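PDB 3HL0: maleylacetate reductase from Agrobacterium tumefaciens, which catalyses the NADH-dependent reduction of maleylacetate to 3-oxoadipate, probably as a step in the breakdown of gamma-resorcylate. Local coordinates for residues Val126-Gly131 with Glu145-Val150. Numbering follows the deposited sequence.
Sequences VTPILG and EILPEV. With CA (calcium ion), chain C; NAD (nicotinamide-adenine-dinucleotide), chain D.
Ile146 packs against the backbone of Pro128, and this is the tight part of the contact: its CB, CG2 and CD1 all gather round the carbonyl oxygen Pro128 O, with CB and CG2 each 3.4 Å from it. CG1 lies anti to the carbonyl carbon of Ile146 (chi1 -64°) and CG2 anti to the backbone N, which turns both branches of the side chain to Pro128 O. Ile146 CD1 goes on to meet Leu130 CB at 3.9 Å. One residue along, Leu147 sends CD1 against the main chain, 3.6 Å from Thr127 C and equally close to Val126 C, while its CB stands at a looser 4.3 Å from Pro128 CB. Pro148 touches with CD, 3.7 Å from Thr127 O. The seam is thus mostly apolar side chain against backbone, and Lys104 NZ, from helix 97-110, hydrogen-bonds to both Thr127 O and Ile129 O.

The two outer flanks differ. Beyond Ile146 and Leu147 the 145-150 loop turns to water: Glu149 OE2 binds the calcium ion at 2.4 Å, five waters complete its shell, and two of them donate to Glu145 O and Leu147 O. On the other flank, Thr127 OG1 donates to NAD O7N at 2.6 Å and accepts from Ile129 N, closing an ST turn, while NAD N7N donates to Ile129 O. Thr127 and Ile129 line the nicotinamide end of the NAD pocket in the N-terminal, dinucleotide-binding domain of an iron-containing alcohol dehydrogenase, where the start of hairpin 129-142 is backed by the loop leading into strand 150-153 of the parallel sheet.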
ATOM      1  N   VAL A 126     -19.669  -6.129   6.949  1.00  9.52           N
ATOM      2  CA  VAL A 126     -20.820  -6.277   7.860  1.00  8.90           C
ATOM      3  C   VAL A 126     -20.936  -5.128   8.856  1.00  9.59           C
ATOM      4  O   VAL A 126     -21.475  -5.277   9.972  1.00 11.04           O
ATOM      5  CB  VAL A 126     -20.826  -7.647   8.617  1.00  9.80           C
ATOM      6  CG1 VAL A 126     -21.199  -8.807   7.650  1.00 10.24           C
ATOM      7  CG2 VAL A 126     -19.469  -7.872   9.284  1.00  9.06           C
ATOM      8  N   THR A 127     -20.486  -3.949   8.430  1.00  9.52           N
ATOM      9  CA  THR A 127     -20.711  -2.766   9.245  1.00  9.46           C
ATOM     10  C   THR A 127     -21.447  -1.681   8.463  1.00  9.11           C
ATOM     11  O   THR A 127     -21.368  -1.622   7.222  1.00  9.47           O
ATOM     12  CB  THR A 127     -19.394  -2.107   9.789  1.00  9.61           C
ATOM     13  OG1 THR A 127     -18.875  -1.208   8.794  1.00 12.47           O
ATOM     14  CG2 THR A 127     -18.378  -3.123  10.225  1.00  9.09           C
ATOM     15  N   PRO A 128     -22.162  -0.796   9.171  1.00 10.46           N
ATOM     16  CA  PRO A 128     -22.855   0.292   8.490  1.00 11.10           C
ATOM     17  C   PRO A 128     -21.995   1.578   8.445  1.00 11.82           C
ATOM     18  O   PRO A 128     -22.536   2.670   8.233  1.00 11.95           O
ATOM     19  CB  PRO A 128     -24.103   0.495   9.357  1.00 11.41           C
ATOM     20  CG  PRO A 128     -23.568   0.270  10.754  1.00 10.83           C
ATOM     21  CD  PRO A 128     -22.574  -0.899  10.587  1.00 10.50           C
ATOM     22  N   ILE A 129     -20.673   1.430   8.624  1.00 11.45           N
ATOM     23  CA  ILE A 129     -19.779   2.590   8.759  1.00 12.18           C
ATOM     24  C   ILE A 129     -19.068   2.892   7.439  1.00 12.44           C
ATOM     25  O   ILE A 129     -18.622   1.962   6.747  1.00 12.47           O
ATOM     26  CB  ILE A 129     -18.722   2.286   9.848  1.00 13.60           C
ATOM     27  CG1 ILE A 129     -19.404   1.861  11.163  1.00 15.13           C
ATOM     28  CG2 ILE A 129     -17.830   3.474  10.088  1.00 12.88           C
ATOM     29  CD1 ILE A 129     -18.413   1.112  12.140  1.00 16.33           C
ATOM     30  N   LEU A 130     -18.969   4.179   7.075  1.00 12.12           N
ATOM     31  CA  LEU A 130     -18.241   4.562   5.863  1.00 12.32           C
ATOM     32  C   LEU A 130     -17.302   5.748   6.157  1.00 11.86           C
ATOM     33  O   LEU A 130     -17.757   6.759   6.671  1.00 13.44           O
ATOM     34  CB  LEU A 130     -19.241   4.946   4.748  1.00 11.26           C
ATOM     35  CG  LEU A 130     -18.617   5.610   3.518  1.00 11.42           C
ATOM     36  CD1 LEU A 130     -17.645   4.679   2.759  1.00 12.39           C
ATOM     37  CD2 LEU A 130     -19.739   6.141   2.589  1.00 10.52           C
ATOM     38  N   GLY A 131     -16.012   5.579   5.858  1.00 12.98           N
ATOM     39  CA  GLY A 131     -15.009   6.658   5.912  1.00 12.77           C
ATOM     40  C   GLY A 131     -14.707   7.140   4.498  1.00 13.44           C
ATOM     41  O   GLY A 131     -14.624   6.336   3.565  1.00 13.27           O
ATOM     42  N   GLU A 145     -28.410   2.634   5.287  1.00 17.39           N
ATOM     43  CA  GLU A 145     -28.192   2.696   3.832  1.00 17.85           C
ATOM     44  C   GLU A 145     -26.747   2.309   3.416  1.00 16.84           C
ATOM     45  O   GLU A 145     -26.445   2.153   2.219  1.00 17.64           O
ATOM     46  CB  GLU A 145     -28.591   4.075   3.272  1.00 19.12           C
ATOM     47  CG  GLU A 145     -27.655   5.263   3.621  1.00 21.91           C
ATOM     48  CD  GLU A 145     -27.791   5.821   5.063  1.00 27.63           C
ATOM     49  OE1 GLU A 145     -28.651   5.355   5.856  1.00 24.27           O
ATOM     50  OE2 GLU A 145     -27.002   6.750   5.398  1.00 30.22           O
ATOM     51  N   ILE A 146     -25.851   2.166   4.388  1.00 14.54           N
ATOM     52  CA  ILE A 146     -24.445   1.780   4.076  1.00 13.71           C
ATOM     53  C   ILE A 146     -24.235   0.274   4.220  1.00 12.10           C
ATOM     54  O   ILE A 146     -23.360  -0.312   3.543  1.00 10.82           O
ATOM     55  CB  ILE A 146     -23.487   2.567   5.007  1.00 13.41           C
ATOM     56  CG1 ILE A 146     -23.625   4.063   4.696  1.00 14.06           C
ATOM     57  CG2 ILE A 146     -22.018   2.068   4.901  1.00 14.69           C
ATOM     58  CD1 ILE A 146     -23.019   4.951   5.722  1.00 20.75           C
ATOM     59  N   LEU A 147     -24.974  -0.358   5.141  1.00 11.70           N
ATOM     60  CA  LEU A 147     -24.801  -1.800   5.428  1.00 11.10           C
ATOM     61  C   LEU A 147     -25.015  -2.666   4.178  1.00 11.38           C
ATOM     62  O   LEU A 147     -26.113  -2.615   3.573  1.00 11.51           O
ATOM     63  CB  LEU A 147     -25.742  -2.272   6.541  1.00 11.14           C
ATOM     64  CG  LEU A 147     -25.530  -3.702   7.018  1.00 12.46           C
ATOM     65  CD1 LEU A 147     -24.144  -3.927   7.667  1.00 13.06           C
ATOM     66  CD2 LEU A 147     -26.664  -4.008   7.988  1.00 14.30           C
ATOM     67  N   PRO A 148     -23.981  -3.443   3.763  1.00  9.58           N
ATOM     68  CA  PRO A 148     -24.200  -4.270   2.551  1.00 10.28           C
ATOM     69  C   PRO A 148     -25.289  -5.354   2.696  1.00 10.60           C
ATOM     70  O   PRO A 148     -25.425  -5.989   3.750  1.00 11.47           O
ATOM     71  CB  PRO A 148     -22.818  -4.912   2.284  1.00  8.92           C
ATOM     72  CG  PRO A 148     -21.859  -3.907   2.896  1.00  8.86           C
ATOM     73  CD  PRO A 148     -22.554  -3.411   4.155  1.00  9.54           C
ATOM     74  N   GLU A 149     -26.038  -5.546   1.621  1.00 10.50           N
ATOM     75  CA  GLU A 149     -27.113  -6.530   1.589  1.00 10.47           C
ATOM     76  C   GLU A 149     -26.638  -7.966   1.669  1.00 10.29           C
ATOM     77  O   GLU A 149     -27.289  -8.793   2.309  1.00 11.65           O
ATOM     78  CB  GLU A 149     -27.920  -6.382   0.307  1.00 11.24           C
ATOM     79  CG  GLU A 149     -28.925  -5.249   0.331  1.00 12.02           C
ATOM     80  CD  GLU A 149     -28.311  -3.854   0.255  1.00 15.16           C
ATOM     81  OE1 GLU A 149     -27.138  -3.677  -0.155  1.00 12.34           O
ATOM     82  OE2 GLU A 149     -29.007  -2.888   0.646  1.00 17.20           O
ATOM     83  N   VAL A 150     -25.563  -8.301   0.944  1.00  8.81           N
ATOM     84  CA  VAL A 150     -25.160  -9.689   0.822  1.00  9.47           C
ATOM     85  C   VAL A 150     -23.635  -9.765   0.946  1.00  8.97           C
ATOM     86  O   VAL A 150     -22.946  -8.906   0.405  1.00  8.78           O
ATOM     87  CB  VAL A 150     -25.595 -10.289  -0.553  1.00  9.40           C
ATOM     88  CG1 VAL A 150     -25.077 -11.693  -0.716  1.00 11.36           C
ATOM     89  CG2 VAL A 150     -27.121 -10.230  -0.740  1.00 11.11           C
TER
HETATM   90 CA    CA C 401     -28.915  -0.493   0.825  1.00 27.24          CA
HETATM   91  PA  NAD D 402      -7.158  -2.474   1.537  1.00 18.28           P
HETATM   92  O1A NAD D 402      -8.563  -2.747   1.126  1.00 16.69           O
HETATM   93  O2A NAD D 402      -6.699  -1.066   1.557  1.00 20.49           O
HETATM   94  O5B NAD D 402      -6.199  -3.460   0.730  1.00 19.35           O
HETATM   95  C5B NAD D 402      -4.790  -3.203   0.735  1.00 21.86           C
HETATM   96  C4B NAD D 402      -4.218  -3.778  -0.552  1.00 20.35           C
HETATM   97  O4B NAD D 402      -4.306  -5.202  -0.501  1.00 22.16           O
HETATM   98  C3B NAD D 402      -4.993  -3.300  -1.794  1.00 21.82           C
HETATM   99  O3B NAD D 402      -4.108  -2.935  -2.870  1.00 26.20           O
HETATM  100  C2B NAD D 402      -5.805  -4.526  -2.144  1.00 21.87           C
HETATM  101  O2B NAD D 402      -6.124  -4.612  -3.518  1.00 19.52           O
HETATM  102  C1B NAD D 402      -4.892  -5.680  -1.703  1.00 18.62           C
HETATM  103  N9A NAD D 402      -5.628  -6.934  -1.417  1.00 18.30           N
HETATM  104  C8A NAD D 402      -6.730  -7.086  -0.597  1.00 19.30           C
HETATM  105  N7A NAD D 402      -7.097  -8.388  -0.595  1.00 17.61           N
HETATM  106  C5A NAD D 402      -6.257  -9.090  -1.419  1.00 18.67           C
HETATM  107  C6A NAD D 402      -6.194 -10.435  -1.781  1.00 20.87           C
HETATM  108  N6A NAD D 402      -6.846 -11.429  -1.125  1.00 17.06           N
HETATM  109  N1A NAD D 402      -5.184 -10.788  -2.677  1.00 19.59           N
HETATM  110  C2A NAD D 402      -4.286  -9.858  -3.151  1.00 21.13           C
HETATM  111  N3A NAD D 402      -4.337  -8.536  -2.789  1.00 20.06           N
HETATM  112  C4A NAD D 402      -5.328  -8.166  -1.925  1.00 18.54           C
HETATM  113  O3  NAD D 402      -6.891  -2.971   3.070  1.00 15.23           O
HETATM  114  PN  NAD D 402      -7.925  -3.245   4.291  1.00 15.51           P
HETATM  115  O1N NAD D 402      -7.062  -3.255   5.509  1.00 15.41           O
HETATM  116  O2N NAD D 402      -8.686  -4.433   3.909  1.00 14.13           O
HETATM  117  O5D NAD D 402      -8.880  -1.963   4.358  1.00 15.61           O
HETATM  118  C5D NAD D 402      -8.456  -0.730   4.933  1.00 18.01           C
HETATM  119  C4D NAD D 402      -9.540   0.302   4.624  1.00 18.92           C
HETATM  120  O4D NAD D 402     -10.781  -0.206   5.091  1.00 17.82           O
HETATM  121  C3D NAD D 402      -9.278   1.584   5.405  1.00 19.47           C
HETATM  122  O3D NAD D 402      -9.758   2.681   4.613  1.00 19.40           O
HETATM  123  C2D NAD D 402     -10.123   1.400   6.643  1.00 20.29           C
HETATM  124  O2D NAD D 402     -10.481   2.615   7.303  1.00 20.37           O
HETATM  125  C1D NAD D 402     -11.324   0.671   6.070  1.00 18.47           C
HETATM  126  N1N NAD D 402     -12.069  -0.097   7.059  1.00 19.70           N
HETATM  127  C2N NAD D 402     -13.375   0.247   7.240  1.00 18.89           C
HETATM  128  C3N NAD D 402     -14.126  -0.448   8.165  1.00 19.64           C
HETATM  129  C7N NAD D 402     -15.531  -0.015   8.249  1.00 20.23           C
HETATM  130  O7N NAD D 402     -16.282  -0.750   9.085  1.00 17.11           O
HETATM  131  N7N NAD D 402     -15.999   1.043   7.541  1.00 18.78           N
HETATM  132  C4N NAD D 402     -13.599  -1.557   8.914  1.00 19.06           C
HETATM  133  C5N NAD D 402     -12.256  -1.888   8.715  1.00 19.02           C
HETATM  134  C6N NAD D 402     -11.503  -1.144   7.789  1.00 18.67           C
HETATM  135  O   HOH W   1     -28.283   1.619   0.274  1.00 17.32           O
HETATM  136  O   HOH W   2     -28.168  -0.854   2.911  1.00 19.66           O
HETATM  137  O   HOH W   3     -26.735  -0.995  -0.364  1.00 14.29           O
HETATM  138  O   HOH W   4     -30.785   0.921   1.243  1.00 34.03           O
HETATM  139  O   HOH W   5     -29.858  -0.688  -1.427  1.00 20.74           O